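Local structure of phosphodiesterase (Trypanosoma brucei brucei, 5H2Q) at residues A15-E20 with V70-I75; P22-D25 with D30-L33; V26-F31 with L104-V109; A48-R53 with H92-C97; Q98-F103 with F119-T124. The protein is a phosphodiesterase, an all-helical metal-binding protein of the HD/PDEase clan, modelled here with zinc and magnesium ions. One frame throughout, in Å; residues are numbered along the deposited sequence.

Contact 1 of 5, residues A15-E20 with V70-I75; sequences AVLRIE and VLLNFI
Leu72 carries this contact from its side, reaching from helix 68-80 to Val16 and Leu17 in the last turn of helix 10-17; the Leu17 and Leu72 CA atoms lie 8.1 Å apart. Along the second segment, Val70 comes first, its backbone N bonded to Ser67 OG. Leu71 packs on Leu56 and Ile123, in helices 43-58 and 115-127. Leu72 points toward helix 10-17. Its CG is anti to the backbone N (chi1 -172°), which carries the isobutyl fork out between the two partners, one methyl to each. CD1 slides past Val16, coming within 3.6 Å of Val16 CG1, the methyl that stands anti to the valine N. CD2 meets the branch point of Leu17 at an oblique crossing, 3.6 Å from Leu17 CG and 3.9 Å from Leu17 CD1. Next in line, Asn73 has ND2 bonded to Glu176 O, and Phe74 leans on Ile123 and Val127. Ile75 packs against Ala48 and Leu126 instead. Beyond the contact helix 10-17 ends: Ile19 N still bonds Val16 O at 3.0 Å, while Leu17 O is taken by Arg53 NH1. No hydrogen bond spans the two segments. The chemistry is therefore purely that of branched aliphatic carbons: within these segments the two methyls of Leu72 alone make the contact, and Leu76 and Arg79 of the same helix also touch Val16.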
# COMPACT_ATOMS: atom_id res chain seq x y z
N ALA A 15 19.91 -9.12 11.85
CA ALA A 15 18.78 -10.05 11.84
C ALA A 15 18.02 -9.98 10.50
O ALA A 15 17.37 -10.95 10.12
CB ALA A 15 17.85 -9.76 13.02
N VAL A 16 18.12 -8.85 9.78
CA VAL A 16 17.43 -8.71 8.48
C VAL A 16 18.35 -9.01 7.32
O VAL A 16 17.96 -9.73 6.41
CB VAL A 16 16.77 -7.31 8.33
CG1 VAL A 16 16.22 -7.12 6.92
CG2 VAL A 16 15.68 -7.10 9.37
N LEU A 17 19.58 -8.44 7.35
CA LEU A 17 20.62 -8.53 6.31
C LEU A 17 20.91 -9.97 5.92
O LEU A 17 21.09 -10.25 4.75
CB LEU A 17 21.95 -7.89 6.81
CG LEU A 17 22.24 -6.44 6.43
CD1 LEU A 17 23.27 -5.83 7.37
CD2 LEU A 17 22.76 -6.32 4.98
N ARG A 18 20.93 -10.85 6.92
CA ARG A 18 21.26 -12.26 6.79
C ARG A 18 20.16 -13.11 6.13
O ARG A 18 20.43 -14.28 5.87
CB ARG A 18 21.65 -12.81 8.18
CG ARG A 18 23.16 -13.02 8.37
CD ARG A 18 24.02 -11.77 8.23
NE ARG A 18 25.40 -11.98 8.67
CZ ARG A 18 25.83 -11.80 9.91
NH1 ARG A 18 25.00 -11.39 10.86
NH2 ARG A 18 27.11 -12.01 10.21
N ILE A 19 18.98 -12.53 5.78
CA ILE A 19 17.91 -13.35 5.18
C ILE A 19 17.90 -13.29 3.64
O ILE A 19 17.81 -12.22 3.05
CB ILE A 19 16.53 -12.99 5.79
CG1 ILE A 19 16.53 -13.14 7.34
CG2 ILE A 19 15.36 -13.77 5.13
CD1 ILE A 19 15.33 -12.50 8.01
N GLU A 20 17.92 -14.46 2.99
CA GLU A 20 17.90 -14.52 1.52
C GLU A 20 16.79 -15.43 1.02
O GLU A 20 16.29 -16.26 1.80
CB GLU A 20 19.29 -14.89 0.96
CG GLU A 20 20.24 -13.71 0.92
CD GLU A 20 21.60 -13.98 0.29
OE1 GLU A 20 21.67 -14.02 -0.95
OE2 GLU A 20 22.59 -14.09 1.05
N VAL A 70 21.60 2.65 3.79
CA VAL A 70 20.54 3.68 3.91
C VAL A 70 19.19 3.01 3.64
O VAL A 70 18.24 3.22 4.39
CB VAL A 70 20.80 4.93 3.03
CG1 VAL A 70 19.55 5.80 2.92
CG2 VAL A 70 21.95 5.77 3.63
N LEU A 71 19.13 2.17 2.61
CA LEU A 71 17.89 1.46 2.29
C LEU A 71 17.46 0.59 3.49
O LEU A 71 16.29 0.63 3.89
CB LEU A 71 18.06 0.62 1.01
CG LEU A 71 16.84 -0.25 0.63
CD1 LEU A 71 15.64 0.61 0.20
CD2 LEU A 71 17.21 -1.26 -0.48
N LEU A 72 18.41 -0.13 4.10
CA LEU A 72 18.06 -0.96 5.24
C LEU A 72 17.62 -0.12 6.43
O LEU A 72 16.60 -0.43 7.02
CB LEU A 72 19.18 -1.94 5.62
CG LEU A 72 18.76 -2.97 6.71
CD1 LEU A 72 17.53 -3.82 6.29
CD2 LEU A 72 19.91 -3.84 7.11
N ASN A 73 18.35 0.98 6.76
CA ASN A 73 17.97 1.87 7.85
C ASN A 73 16.57 2.42 7.63
O ASN A 73 15.75 2.43 8.54
CB ASN A 73 18.94 3.04 7.93
CG ASN A 73 20.23 2.68 8.60
OD1 ASN A 73 20.32 1.68 9.32
ND2 ASN A 73 21.23 3.54 8.44
N PHE A 74 16.28 2.80 6.38
CA PHE A 74 14.96 3.31 6.05
C PHE A 74 13.87 2.25 6.29
O PHE A 74 12.87 2.57 6.91
CB PHE A 74 14.95 3.82 4.60
CG PHE A 74 13.56 4.11 4.08
CD1 PHE A 74 12.93 5.31 4.37
CD2 PHE A 74 12.88 3.16 3.32
CE1 PHE A 74 11.63 5.55 3.90
CE2 PHE A 74 11.60 3.41 2.83
CZ PHE A 74 11.00 4.62 3.10
N ILE A 75 14.07 1.00 5.83
CA ILE A 75 13.05 -0.04 6.02
C ILE A 75 12.82 -0.31 7.50
O ILE A 75 11.67 -0.47 7.93
CB ILE A 75 13.46 -1.32 5.26
CG1 ILE A 75 13.45 -1.04 3.73
CG2 ILE A 75 12.54 -2.49 5.61
CD1 ILE A 75 14.15 -2.14 2.89

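Contact 2 of 5, residues P22-D25 with D30-L33; sequences PNVD and DFDL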
# COMPACT_ATOMS: atom_id res chain seq x y z
N PRO A 22 16.72 -17.62 -2.17
CA PRO A 22 17.11 -18.26 -3.45
C PRO A 22 16.07 -19.19 -4.06
O PRO A 22 16.04 -19.33 -5.28
CB PRO A 22 18.40 -19.00 -3.10
CG PRO A 22 18.35 -19.18 -1.63
CD PRO A 22 17.61 -18.04 -1.06
N ASN A 23 15.18 -19.80 -3.25
CA ASN A 23 14.18 -20.74 -3.77
C ASN A 23 12.74 -20.25 -3.77
O ASN A 23 11.83 -21.01 -4.12
CB ASN A 23 14.28 -22.07 -3.00
CG ASN A 23 15.53 -22.86 -3.31
OD1 ASN A 23 16.59 -22.30 -3.67
ND2 ASN A 23 15.45 -24.16 -3.12
N VAL A 24 12.52 -18.98 -3.38
CA VAL A 24 11.20 -18.38 -3.32
C VAL A 24 11.32 -17.04 -4.03
O VAL A 24 11.99 -16.12 -3.55
CB VAL A 24 10.69 -18.20 -1.85
CG1 VAL A 24 9.27 -17.64 -1.84
CG2 VAL A 24 10.76 -19.52 -1.06
N ASP A 25 10.69 -16.94 -5.20
CA ASP A 25 10.76 -15.74 -6.00
C ASP A 25 9.85 -14.62 -5.46
O ASP A 25 8.63 -14.66 -5.65
CB ASP A 25 10.46 -16.07 -7.45
CG ASP A 25 10.55 -14.92 -8.41
OD1 ASP A 25 10.99 -13.82 -7.99
OD2 ASP A 25 10.20 -15.11 -9.59
N ASP A 30 2.30 -14.66 -7.87
CA ASP A 30 1.80 -15.67 -6.93
C ASP A 30 2.55 -15.72 -5.61
O ASP A 30 2.32 -16.64 -4.81
CB ASP A 30 1.80 -17.07 -7.59
CG ASP A 30 0.78 -17.26 -8.69
OD1 ASP A 30 -0.00 -16.34 -8.95
OD2 ASP A 30 0.76 -18.36 -9.30
N PHE A 31 3.46 -14.75 -5.38
CA PHE A 31 4.23 -14.74 -4.14
C PHE A 31 3.26 -14.74 -2.98
O PHE A 31 2.29 -13.98 -2.99
CB PHE A 31 5.16 -13.51 -4.07
CG PHE A 31 5.84 -13.41 -2.73
CD1 PHE A 31 6.83 -14.33 -2.36
CD2 PHE A 31 5.50 -12.42 -1.82
CE1 PHE A 31 7.44 -14.26 -1.11
CE2 PHE A 31 6.11 -12.36 -0.56
CZ PHE A 31 7.07 -13.28 -0.22
N ASP A 32 3.50 -15.61 -2.01
CA ASP A 32 2.64 -15.81 -0.84
C ASP A 32 3.31 -15.29 0.43
O ASP A 32 4.12 -15.99 1.06
CB ASP A 32 2.30 -17.30 -0.72
CG ASP A 32 1.23 -17.62 0.31
OD1 ASP A 32 0.97 -16.76 1.20
OD2 ASP A 32 0.69 -18.74 0.26
N LEU A 33 2.97 -14.05 0.83
CA LEU A 33 3.53 -13.44 2.02
C LEU A 33 3.10 -14.17 3.32
O LEU A 33 3.89 -14.24 4.27
CB LEU A 33 3.17 -11.93 2.07
CG LEU A 33 3.77 -11.12 3.24
CD1 LEU A 33 5.32 -11.18 3.27
CD2 LEU A 33 3.33 -9.66 3.13
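Val24 and Asp25 meet Phe31 where the loop joining helix 10-17 to helix 33-38 doubles back on itself, with the N-cap of the second helix at its far end. The closest pair of CA atoms, Asp25 and Phe31, is 6.9 Å apart, and no hydrogen bond crosses between the segments. The apolar part is one valine methyl against one ring. Val24 CG1 lies near the ring plane at the edge, 3.9 Å from Phe31 CE1 and 4.1 Å from Phe31 CD1, and the two side chains cross at about a right angle. Phe31 is able to offer that edge because its CG stands anti to the backbone N (chi1 174°), which brings the ring nearer to residues 22-25 than the CB bond alone would; the Phe31 side chain also packs on Ile50 and Gln98. Thus a buried aromatic is met on its rim by an exposed valine. The polar groups find partners elsewhere. Asp25 OD1 is hydrogen-bonded to Thr27 OG1, just beyond its own segment, and Asp30 OD1 forms a salt bridge with Arg323. Asp32, directly before helix 33-38, serves as its N-cap, with OD1 accepting from Gln35 N. Between these two groups falls a plain van der Waals touch of backbone on aromatic: the carbonyl of Asp25 comes obliquely to the Phe31 side chain, Asp25 O lying 3.8 Å from Phe31 CD1 and 4.0 Å from Phe31 CB.

Contact 3 of 5, residues V26-F31 with L104-V109; sequences VTDIDF and LYRGNV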
# COMPACT_ATOMS: atom_id res chain seq x y z
N VAL A 26 10.47 -13.57 -4.88
CA VAL A 26 9.72 -12.44 -4.31
C VAL A 26 9.14 -11.51 -5.39
O VAL A 26 8.40 -10.59 -5.06
CB VAL A 26 10.52 -11.66 -3.24
CG1 VAL A 26 10.89 -12.56 -2.07
CG2 VAL A 26 11.75 -10.98 -3.85
N THR A 27 9.49 -11.73 -6.66
CA THR A 27 8.99 -10.88 -7.76
C THR A 27 7.73 -11.46 -8.45
O THR A 27 7.21 -10.83 -9.36
CB THR A 27 10.08 -10.65 -8.82
OG1 THR A 27 10.27 -11.84 -9.59
CG2 THR A 27 11.41 -10.13 -8.25
N ASP A 28 7.31 -12.67 -8.08
CA ASP A 28 6.18 -13.35 -8.72
C ASP A 28 4.80 -12.83 -8.33
O ASP A 28 4.58 -12.50 -7.17
CB ASP A 28 6.28 -14.87 -8.44
CG ASP A 28 5.55 -15.69 -9.48
OD1 ASP A 28 6.18 -16.02 -10.53
OD2 ASP A 28 4.33 -15.89 -9.33
N ILE A 29 3.83 -12.82 -9.29
CA ILE A 29 2.46 -12.42 -8.95
C ILE A 29 1.84 -13.38 -7.93
O ILE A 29 0.97 -12.94 -7.18
CB ILE A 29 1.53 -12.17 -10.16
CG1 ILE A 29 1.11 -13.48 -10.88
CG2 ILE A 29 2.14 -11.14 -11.14
CD1 ILE A 29 -0.05 -13.30 -11.89
N ASP A 30 2.30 -14.66 -7.87
CA ASP A 30 1.80 -15.67 -6.93
C ASP A 30 2.55 -15.72 -5.61
O ASP A 30 2.32 -16.64 -4.81
CB ASP A 30 1.80 -17.07 -7.59
CG ASP A 30 0.78 -17.26 -8.69
OD1 ASP A 30 -0.00 -16.34 -8.95
OD2 ASP A 30 0.76 -18.36 -9.30
N PHE A 31 3.46 -14.75 -5.38
CA PHE A 31 4.23 -14.74 -4.14
C PHE A 31 3.26 -14.74 -2.98
O PHE A 31 2.29 -13.98 -2.99
CB PHE A 31 5.16 -13.51 -4.07
CG PHE A 31 5.84 -13.41 -2.73
CD1 PHE A 31 6.83 -14.33 -2.36
CD2 PHE A 31 5.50 -12.42 -1.82
CE1 PHE A 31 7.44 -14.26 -1.11
CE2 PHE A 31 6.11 -12.36 -0.56
CZ PHE A 31 7.07 -13.28 -0.22
N LEU A 104 4.43 -3.06 -12.00
CA LEU A 104 5.44 -2.40 -12.82
C LEU A 104 6.17 -3.34 -13.74
O LEU A 104 6.29 -3.01 -14.92
CB LEU A 104 6.47 -1.68 -11.90
CG LEU A 104 5.96 -0.49 -11.10
CD1 LEU A 104 7.01 -0.02 -10.07
CD2 LEU A 104 5.57 0.66 -12.02
N TYR A 105 6.67 -4.49 -13.24
CA TYR A 105 7.61 -5.33 -14.01
C TYR A 105 7.07 -6.66 -14.55
O TYR A 105 7.79 -7.34 -15.29
CB TYR A 105 8.88 -5.55 -13.18
CG TYR A 105 9.54 -4.22 -12.86
CD1 TYR A 105 10.11 -3.43 -13.86
CD2 TYR A 105 9.49 -3.69 -11.57
CE1 TYR A 105 10.65 -2.18 -13.58
CE2 TYR A 105 10.04 -2.44 -11.28
CZ TYR A 105 10.63 -1.69 -12.29
OH TYR A 105 11.18 -0.47 -12.00
N ARG A 106 5.83 -7.02 -14.20
CA ARG A 106 5.16 -8.19 -14.76
C ARG A 106 4.00 -7.64 -15.60
O ARG A 106 3.68 -8.21 -16.63
CB ARG A 106 4.66 -9.17 -13.68
CG ARG A 106 5.74 -9.70 -12.73
CD ARG A 106 6.63 -10.71 -13.41
NE ARG A 106 7.46 -11.43 -12.44
CZ ARG A 106 8.18 -12.50 -12.74
NH1 ARG A 106 8.18 -12.98 -13.98
NH2 ARG A 106 8.91 -13.09 -11.80
N GLY A 107 3.38 -6.54 -15.14
CA GLY A 107 2.30 -5.85 -15.83
C GLY A 107 2.73 -4.82 -16.86
O GLY A 107 1.88 -4.19 -17.49
N ASN A 108 4.08 -4.60 -17.01
CA ASN A 108 4.71 -3.64 -17.93
C ASN A 108 4.37 -2.17 -17.69
O ASN A 108 4.60 -1.34 -18.57
CB ASN A 108 4.40 -4.00 -19.41
CG ASN A 108 4.76 -5.41 -19.80
OD1 ASN A 108 5.74 -5.98 -19.32
ND2 ASN A 108 3.96 -6.00 -20.67
N VAL A 109 3.86 -1.80 -16.48
CA VAL A 109 3.56 -0.41 -16.21
C VAL A 109 4.85 0.42 -16.08
O VAL A 109 4.80 1.65 -16.17
CB VAL A 109 2.56 -0.20 -15.03
CG1 VAL A 109 2.16 1.27 -14.93
CG2 VAL A 109 1.31 -1.05 -15.24
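Arg106 reaches Thr27 from just past the C-terminal end of helix 90-105, meeting a loop shaped by a type I beta turn from Asp28 to Phe31 and an Asx turn at Asp28. The tight part is a side-on grip by two nitrogens on two atoms. Arg106 NE donates to Thr27 O at 3.1 Å in a nearly straight bond (165°); that oxygen lies in the guanidinium plane, although the donor stands above the carbonyl plane. Arg106 NH2 gives a more bent bond (137°) to Thr27 OG1 at 2.9 Å, with the hydroxyl tilted from the guanidinium plane. OG1 is also bonded to Asp25 OD1. A bend in the arginine chain (chi2 -73°) lays its end across the threonine at about a right angle. The looser apolar part is Ile29 CG2, which merely approaches Arg106 CB, 4.1 Å away. Arg106 as a whole is exposed, and the solvent side includes the partly exposed Asp28. Asp28 OD1 lies over one guanidinium face, 4.2 Å from Arg106 NH2; no N-H points at it, so any attraction is one of charge alone. The other carboxylate oxygen serves the turn: Asp28 OD2 accepts from Asp30 N at 2.8 Å, on its anti side.

Contact 4 of 5, residues A48-R53 with H92-C97; sequences AAIAYR and HVVDVC. With ZN (zinc ion), chain C.
Helices 43-58 and 90-105 come close at Ala51 and Val94, whose CA atoms are 6.1 Å apart, an approach consistent with the small alanine side chain. Val94 supplies the side chain between them. Its CG1 is anti to the backbone N (chi1 173°) and projects to Ile50, meeting Ile50 CG2 at 4.0 Å and Ile50 CB at 4.1 Å, with the two side chains at about a right angle. The same methyl comes near the helix backbone at Ala51 N, 4.4 Å away. Leu126 of helix 115-127 touches both Ala51 and Cys97, adding a third helix to the packing. His92, two residues before Val94, leads away from this interface: its NE2 binds the zinc ion at 2.1 Å. Two waters, at 2.3 and 2.2 Å from zinc, join His128, Asp129 and Asp242 in completing six ligands. The His88 ring meets that of His92 edge-to-face. Helix 90-105 is thus divided by chemistry: Val94 and His92 lie on different sides of it, the one packing by its methyl on helix 43-58 without any hydrogen bond between the segments, the other binding zinc.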
# COMPACT_ATOMS: atom_id res chain seq x y z
N ALA A 48 10.78 -7.43 6.44
CA ALA A 48 11.77 -6.39 6.12
C ALA A 48 12.77 -6.89 5.06
O ALA A 48 13.09 -6.16 4.13
CB ALA A 48 12.50 -5.94 7.39
N ALA A 49 13.25 -8.15 5.18
CA ALA A 49 14.18 -8.70 4.17
C ALA A 49 13.51 -8.82 2.77
O ALA A 49 14.19 -8.65 1.76
CB ALA A 49 14.71 -10.06 4.61
N ILE A 50 12.18 -9.08 2.72
CA ILE A 50 11.50 -9.16 1.42
C ILE A 50 11.59 -7.83 0.73
O ILE A 50 12.00 -7.77 -0.41
CB ILE A 50 10.03 -9.67 1.53
CG1 ILE A 50 10.01 -11.16 1.83
CG2 ILE A 50 9.22 -9.40 0.21
CD1 ILE A 50 8.73 -11.62 2.49
N ALA A 51 11.24 -6.73 1.44
CA ALA A 51 11.31 -5.41 0.84
C ALA A 51 12.77 -5.04 0.49
O ALA A 51 13.03 -4.54 -0.60
CB ALA A 51 10.73 -4.39 1.81
N TYR A 52 13.71 -5.38 1.37
CA TYR A 52 15.13 -5.07 1.17
C TYR A 52 15.69 -5.78 -0.07
O TYR A 52 16.24 -5.12 -0.94
CB TYR A 52 15.91 -5.46 2.44
CG TYR A 52 17.40 -5.17 2.40
CD1 TYR A 52 17.87 -3.86 2.35
CD2 TYR A 52 18.33 -6.19 2.56
CE1 TYR A 52 19.23 -3.58 2.34
CE2 TYR A 52 19.70 -5.92 2.55
CZ TYR A 52 20.14 -4.61 2.46
OH TYR A 52 21.49 -4.35 2.44
N ARG A 53 15.51 -7.11 -0.15
CA ARG A 53 16.00 -7.89 -1.28
C ARG A 53 15.27 -7.60 -2.57
O ARG A 53 15.90 -7.60 -3.63
CB ARG A 53 16.01 -9.39 -0.94
CG ARG A 53 16.94 -9.77 0.20
CD ARG A 53 18.37 -9.36 -0.09
NE ARG A 53 19.26 -9.56 1.05
CZ ARG A 53 20.57 -9.31 1.03
NH1 ARG A 53 21.31 -9.54 2.10
NH2 ARG A 53 21.15 -8.84 -0.07
N HIS A 92 1.14 -5.47 5.59
CA HIS A 92 0.33 -4.83 4.55
C HIS A 92 1.20 -3.99 3.63
O HIS A 92 1.06 -4.08 2.41
CB HIS A 92 -0.76 -3.95 5.18
CG HIS A 92 -1.40 -3.02 4.20
ND1 HIS A 92 -2.12 -3.49 3.12
CD2 HIS A 92 -1.40 -1.66 4.17
CE1 HIS A 92 -2.58 -2.41 2.50
NE2 HIS A 92 -2.12 -1.28 3.06
N VAL A 93 2.09 -3.14 4.20
CA VAL A 93 2.91 -2.27 3.33
C VAL A 93 3.96 -3.07 2.55
O VAL A 93 4.25 -2.75 1.39
CB VAL A 93 3.49 -1.04 4.07
CG1 VAL A 93 2.35 -0.20 4.66
CG2 VAL A 93 4.51 -1.44 5.15
N VAL A 94 4.51 -4.12 3.16
CA VAL A 94 5.44 -4.97 2.40
C VAL A 94 4.69 -5.63 1.24
O VAL A 94 5.21 -5.70 0.12
CB VAL A 94 6.17 -6.00 3.32
CG1 VAL A 94 7.01 -7.00 2.48
CG2 VAL A 94 7.06 -5.27 4.30
N ASP A 95 3.47 -6.07 1.50
CA ASP A 95 2.62 -6.64 0.47
C ASP A 95 2.35 -5.62 -0.64
O ASP A 95 2.45 -5.97 -1.82
CB ASP A 95 1.29 -7.12 1.09
CG ASP A 95 0.31 -7.58 0.05
OD1 ASP A 95 0.70 -8.39 -0.82
OD2 ASP A 95 -0.85 -7.13 0.09
N VAL A 96 1.99 -4.38 -0.27
CA VAL A 96 1.69 -3.34 -1.27
C VAL A 96 2.93 -3.05 -2.13
O VAL A 96 2.82 -2.90 -3.36
CB VAL A 96 1.05 -2.09 -0.64
CG1 VAL A 96 1.00 -0.94 -1.64
CG2 VAL A 96 -0.35 -2.40 -0.10
N CYS A 97 4.10 -3.02 -1.49
CA CYS A 97 5.38 -2.79 -2.16
C CYS A 97 5.61 -3.90 -3.18
O CYS A 97 5.82 -3.61 -4.36
CB CYS A 97 6.51 -2.74 -1.14
SG CYS A 97 8.13 -2.39 -1.85
ZN ZN C . -2.75 0.72 2.74
O HOH W 1 -3.85 2.72 2.66
O HOH W 2 -4.79 0.16 3.30

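Contact 5 of 5, residues Q98-F103 with F119-T124; sequences QTIYTF and FVLLIT
Leu122 pushes its forked end into the shallow hollow between Ile100 and Tyr101, where segments 98-103 and 119-124 of helices 90-105 and 115-127 run nearly antiparallel. The axes of these segments make an angle of 156° and approach to 9.4 Å. The floor of the hollow is backbone: Leu122 CD2 sits 3.7 Å from Tyr101 N and 3.8 Å from Tyr101 CA, with Ile100 CG2 forming one wall at 4.2 Å. With CG anti to its carbonyl carbon (chi1 -64°), Leu122 bends toward the facing helix although its CB does not point directly there. Its other methyl, CD1, lies at the edge of the tyrosine ring, near its plane, and comes 4.0 Å from Tyr101 CD2. In return Ile100 is the bump on its own helix. Its CG2 methyl fits against Leu121 CD1 at 3.8 Å, the two side chains crossing at about a right angle, and it also slides past Leu122; Met238 of helix 227-242 touches both Ile100 and Leu121. Thr102 OG1 and Thr124 OG1 each donate to a carbonyl of their own helix, Thr99 O and Val120 O. This is the aliphatic packing of neighbouring antiparallel helices in the HD/PDEase core, with the side chain of Ile100 about 9 Å from the zinc ion that His92 of one helix and His128, just after the other, both bind.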
# COMPACT_ATOMS: atom_id res chain seq x y z
N GLN A 98 5.53 -5.18 -2.73
CA GLN A 98 5.72 -6.35 -3.59
C GLN A 98 4.71 -6.38 -4.75
O GLN A 98 5.07 -6.66 -5.90
CB GLN A 98 5.66 -7.63 -2.75
CG GLN A 98 6.17 -8.86 -3.52
CD GLN A 98 5.12 -9.53 -4.40
OE1 GLN A 98 3.91 -9.41 -4.19
NE2 GLN A 98 5.57 -10.23 -5.44
N THR A 99 3.44 -6.09 -4.44
CA THR A 99 2.37 -6.08 -5.45
C THR A 99 2.62 -5.03 -6.51
O THR A 99 2.57 -5.34 -7.70
CB THR A 99 0.99 -5.91 -4.79
OG1 THR A 99 0.85 -6.93 -3.82
CG2 THR A 99 -0.14 -6.03 -5.80
N ILE A 100 2.94 -3.79 -6.10
CA ILE A 100 3.21 -2.72 -7.05
C ILE A 100 4.41 -3.13 -7.93
O ILE A 100 4.38 -2.94 -9.14
CB ILE A 100 3.40 -1.36 -6.36
CG1 ILE A 100 2.02 -0.86 -5.81
CG2 ILE A 100 3.97 -0.33 -7.32
CD1 ILE A 100 2.16 0.32 -4.93
N TYR A 101 5.43 -3.75 -7.32
CA TYR A 101 6.57 -4.24 -8.10
C TYR A 101 6.05 -5.15 -9.26
O TYR A 101 6.49 -4.99 -10.41
CB TYR A 101 7.53 -5.03 -7.22
CG TYR A 101 8.78 -5.42 -7.97
CD1 TYR A 101 8.81 -6.56 -8.78
CD2 TYR A 101 9.93 -4.64 -7.90
CE1 TYR A 101 9.95 -6.89 -9.51
CE2 TYR A 101 11.07 -4.96 -8.64
CZ TYR A 101 11.08 -6.09 -9.43
OH TYR A 101 12.23 -6.44 -10.10
N THR A 102 5.11 -6.05 -8.97
CA THR A 102 4.56 -6.91 -10.03
C THR A 102 3.81 -6.12 -11.07
O THR A 102 3.87 -6.50 -12.24
CB THR A 102 3.71 -8.07 -9.51
OG1 THR A 102 2.47 -7.56 -9.01
CG2 THR A 102 4.42 -8.94 -8.44
N PHE A 103 3.07 -5.07 -10.66
CA PHE A 103 2.34 -4.25 -11.65
C PHE A 103 3.32 -3.58 -12.56
O PHE A 103 3.11 -3.55 -13.76
CB PHE A 103 1.44 -3.21 -10.99
CG PHE A 103 0.33 -3.75 -10.12
CD1 PHE A 103 -0.12 -5.07 -10.26
CD2 PHE A 103 -0.29 -2.94 -9.17
CE1 PHE A 103 -1.17 -5.56 -9.48
CE2 PHE A 103 -1.34 -3.43 -8.39
CZ PHE A 103 -1.76 -4.74 -8.54
N PHE A 119 11.13 3.78 -8.62
CA PHE A 119 11.82 3.74 -7.32
C PHE A 119 10.97 4.48 -6.28
O PHE A 119 10.71 3.93 -5.21
CB PHE A 119 13.19 4.43 -7.44
CG PHE A 119 13.95 4.46 -6.14
CD1 PHE A 119 14.10 3.30 -5.38
CD2 PHE A 119 14.50 5.64 -5.66
CE1 PHE A 119 14.83 3.31 -4.18
CE2 PHE A 119 15.21 5.66 -4.44
CZ PHE A 119 15.36 4.49 -3.71
N VAL A 120 10.52 5.70 -6.60
CA VAL A 120 9.69 6.48 -5.69
C VAL A 120 8.44 5.70 -5.28
O VAL A 120 8.09 5.67 -4.10
CB VAL A 120 9.35 7.88 -6.29
CG1 VAL A 120 8.27 8.60 -5.46
CG2 VAL A 120 10.62 8.74 -6.42
N LEU A 121 7.75 5.07 -6.25
CA LEU A 121 6.52 4.31 -5.93
C LEU A 121 6.77 3.16 -4.94
O LEU A 121 6.00 2.97 -3.99
CB LEU A 121 5.99 3.68 -7.22
CG LEU A 121 4.76 4.20 -7.89
CD1 LEU A 121 4.22 3.11 -8.81
CD2 LEU A 121 3.65 4.58 -6.90
N LEU A 122 7.86 2.40 -5.15
CA LEU A 122 8.17 1.27 -4.27
C LEU A 122 8.51 1.74 -2.87
O LEU A 122 8.04 1.15 -1.88
CB LEU A 122 9.30 0.44 -4.88
CG LEU A 122 8.93 -0.21 -6.23
CD1 LEU A 122 10.14 -0.83 -6.87
CD2 LEU A 122 7.82 -1.26 -6.06
N ILE A 123 9.23 2.87 -2.77
CA ILE A 123 9.53 3.49 -1.48
C ILE A 123 8.23 3.95 -0.83
O ILE A 123 7.99 3.69 0.34
CB ILE A 123 10.51 4.68 -1.66
CG1 ILE A 123 11.96 4.18 -2.03
CG2 ILE A 123 10.48 5.60 -0.43
CD1 ILE A 123 12.59 3.13 -1.03
N THR A 124 7.35 4.64 -1.61
CA THR A 124 6.07 5.16 -1.12
C THR A 124 5.16 4.07 -0.55
O THR A 124 4.52 4.28 0.48
CB THR A 124 5.38 5.98 -2.22
OG1 THR A 124 6.24 7.06 -2.58
CG2 THR A 124 4.06 6.57 -1.74

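How the contacts relate
From the N terminus, contact 1 opens first and closes a long loop that brings helix 10-17 to helix 68-80. Contact 2 lies wholly within that loop, a short local turn-back before helix 33-38. Contact 3 begins on the same stretch, shares Asp30 and Phe31 with contact 2, and crosses contact 1 to reach the end of helix 90-105. Contact 4 also crosses contact 1, but falls inside the span of contact 3 and joins helices 43-58 and 90-105. Contact 5 starts after contacts 1, 2 and 4 have closed, crosses contact 3, and adds helix 115-127. Helix 90-105 is common to contacts 3, 4 and 5, so the N-terminal segment and the zinc-binding core are tied through it.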